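Kinesin-like protein KIF19 (Mus musculus, PDB 5GSZ) walks toward microtubule plus ends on its ATP-driven kinesin-8 motor domain and depolymerizes microtubules at ciliary tips, so setting the length of motile cilia. Local coordinates at residues Ser232-Lys235 with Asn236-Gln239. Residues are numbered along the deposited sequence; the frame is centred on the assembly and turned at random.
Sequences SRVK and NILQ
S232 and Q239 face each other across the mouth of a surface loop, with their CA atoms 7.2 Å apart. Both side chains set out toward the opposite arm. The amide end of Q239 lies against CB and OG of S232, and its CD is 3.5 Å from S232 CB.

The clear polar bonds lie within 232-235. With chi1 at 180°, S232 OG sits beside its own carbonyl carbon and accepts from V234 N at 3.1 Å, with an N-H...O angle of 155°. This is an ST turn, and it starts the bend where strand 220-232 ends. K235 folds back through a bend at chi2 (-57°). Its NZ then donates to S232 O at 3.1 Å, nearly in line with the carbonyl. The same ammonium has a weak, long ion pair with E143. The R233 side chain leaves the backbone away from 236-239, and its NE hydrogen-bonds S139 O.

Apolar contact is thin. V234 CG1 is 4.4 Å from I237 CD1. The side chains of V234 and N236 cross at a slant, and CG1 of V234 lies near N236 OD1.

The five residues V234 to I237 and Q239 are exposed, and crystal neighbours touch them. Residues 232-239 run from the last residue of strand 220-232 through most of its connection to strand 242-250. This is a beta-hairpin connection in the central kinesin motor-domain sheet, away from the nucleotide pocket.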
ATOM      1  N   SER A 232     -23.310 -17.902   9.779  1.00 55.28           N
ATOM      2  CA  SER A 232     -24.237 -17.761  10.891  1.00 49.73           C
ATOM      3  C   SER A 232     -24.232 -19.000  11.777  1.00 46.75           C
ATOM      4  O   SER A 232     -23.953 -20.117  11.340  1.00 51.34           O
ATOM      5  CB  SER A 232     -25.646 -17.514  10.356  1.00 48.39           C
ATOM      6  OG  SER A 232     -26.593 -17.368  11.392  1.00 53.99           O
ATOM      7  N   ARG A 233     -24.540 -18.788  13.040  1.00 47.06           N
ATOM      8  CA  ARG A 233     -24.698 -19.885  13.972  1.00 50.77           C
ATOM      9  C   ARG A 233     -26.115 -20.443  13.966  1.00 51.10           C
ATOM     10  O   ARG A 233     -26.347 -21.509  14.547  1.00 51.67           O
ATOM     11  CB  ARG A 233     -24.319 -19.424  15.391  1.00 52.95           C
ATOM     12  CG  ARG A 233     -22.871 -19.015  15.569  1.00 47.47           C
ATOM     13  CD  ARG A 233     -22.546 -18.673  17.009  1.00 48.36           C
ATOM     14  NE  ARG A 233     -21.125 -18.381  17.159  1.00 50.99           N
ATOM     15  CZ  ARG A 233     -20.193 -19.308  17.332  1.00 48.89           C
ATOM     16  NH1 ARG A 233     -20.534 -20.582  17.392  1.00 51.09           N
ATOM     17  NH2 ARG A 233     -18.927 -18.960  17.436  1.00 43.67           N
ATOM     18  N   VAL A 234     -27.058 -19.735  13.342  1.00 50.88           N
ATOM     19  CA  VAL A 234     -28.433 -20.203  13.180  1.00 49.39           C
ATOM     20  C   VAL A 234     -28.477 -21.164  11.994  1.00 50.24           C
ATOM     21  O   VAL A 234     -28.272 -20.764  10.846  1.00 49.35           O
ATOM     22  CB  VAL A 234     -29.409 -19.040  12.976  1.00 46.01           C
ATOM     23  CG1 VAL A 234     -30.739 -19.591  12.511  1.00 51.39           C
ATOM     24  CG2 VAL A 234     -29.605 -18.267  14.254  1.00 48.65           C
ATOM     25  N   LYS A 235     -28.757 -22.431  12.263  1.00 49.10           N
ATOM     26  CA  LYS A 235     -28.586 -23.446  11.242  1.00 50.85           C
ATOM     27  C   LYS A 235     -29.882 -23.815  10.523  1.00 54.67           C
ATOM     28  O   LYS A 235     -29.822 -24.441   9.456  1.00 51.12           O
ATOM     29  CB  LYS A 235     -27.943 -24.688  11.865  1.00 50.99           C
ATOM     30  CG  LYS A 235     -26.611 -24.380  12.542  1.00 52.95           C
ATOM     31  CD  LYS A 235     -25.629 -23.737  11.550  1.00 54.27           C
ATOM     32  CE  LYS A 235     -24.264 -23.511  12.195  1.00 57.57           C
ATOM     33  NZ  LYS A 235     -23.205 -23.126  11.215  1.00 61.14           N
ATOM     34  N   ASN A 236     -31.043 -23.425  11.047  1.00 50.43           N
ATOM     35  CA  ASN A 236     -32.288 -23.775  10.394  1.00 44.91           C
ATOM     36  C   ASN A 236     -32.731 -22.725   9.388  1.00 47.11           C
ATOM     37  O   ASN A 236     -33.894 -22.740   8.969  1.00 54.33           O
ATOM     38  CB  ASN A 236     -33.387 -24.065  11.432  1.00 45.69           C
ATOM     39  CG  ASN A 236     -33.653 -22.906  12.381  1.00 52.46           C
ATOM     40  OD1 ASN A 236     -33.031 -21.847  12.294  1.00 53.67           O
ATOM     41  ND2 ASN A 236     -34.590 -23.108  13.303  1.00 49.79           N
ATOM     42  N   ILE A 237     -31.827 -21.837   8.972  1.00 43.45           N
ATOM     43  CA  ILE A 237     -32.084 -20.848   7.922  1.00 45.45           C
ATOM     44  C   ILE A 237     -30.783 -20.649   7.148  1.00 49.26           C
ATOM     45  O   ILE A 237     -29.732 -20.425   7.757  1.00 50.46           O
ATOM     46  CB  ILE A 237     -32.588 -19.506   8.493  1.00 40.98           C
ATOM     47  CG1 ILE A 237     -33.905 -19.680   9.262  1.00 44.29           C
ATOM     48  CG2 ILE A 237     -32.772 -18.491   7.383  1.00 40.96           C
ATOM     49  CD1 ILE A 237     -34.260 -18.502  10.159  1.00 44.35           C
ATOM     50  N   LEU A 238     -30.849 -20.700   5.808  1.00 43.69           N
ATOM     51  CA  LEU A 238     -29.642 -21.007   5.041  1.00 48.15           C
ATOM     52  C   LEU A 238     -28.589 -19.900   5.132  1.00 52.87           C
ATOM     53  O   LEU A 238     -27.468 -20.142   5.608  1.00 63.13           O
ATOM     54  CB  LEU A 238     -29.987 -21.340   3.587  1.00 45.73           C
ATOM     55  CG  LEU A 238     -30.507 -22.778   3.449  1.00 45.51           C
ATOM     56  CD1 LEU A 238     -30.397 -23.322   2.021  1.00 42.94           C
ATOM     57  CD2 LEU A 238     -29.823 -23.699   4.439  1.00 43.99           C
ATOM     58  N   GLN A 239     -28.897 -18.698   4.649  1.00 40.77           N
ATOM     59  CA  GLN A 239     -27.964 -17.563   4.731  1.00 46.89           C
ATOM     60  C   GLN A 239     -26.691 -17.748   3.904  1.00 47.50           C
ATOM     61  O   GLN A 239     -26.086 -18.828   3.899  1.00 47.54           O
ATOM     62  CB  GLN A 239     -27.577 -17.268   6.185  1.00 44.03           C
ATOM     63  CG  GLN A 239     -28.614 -16.479   6.985  1.00 49.59           C
ATOM     64  CD  GLN A 239     -28.403 -16.586   8.492  1.00 51.09           C
ATOM     65  OE1 GLN A 239     -28.507 -17.671   9.096  1.00 49.47           O
ATOM     66  NE2 GLN A 239     -28.064 -15.460   9.104  1.00 50.68           N
TER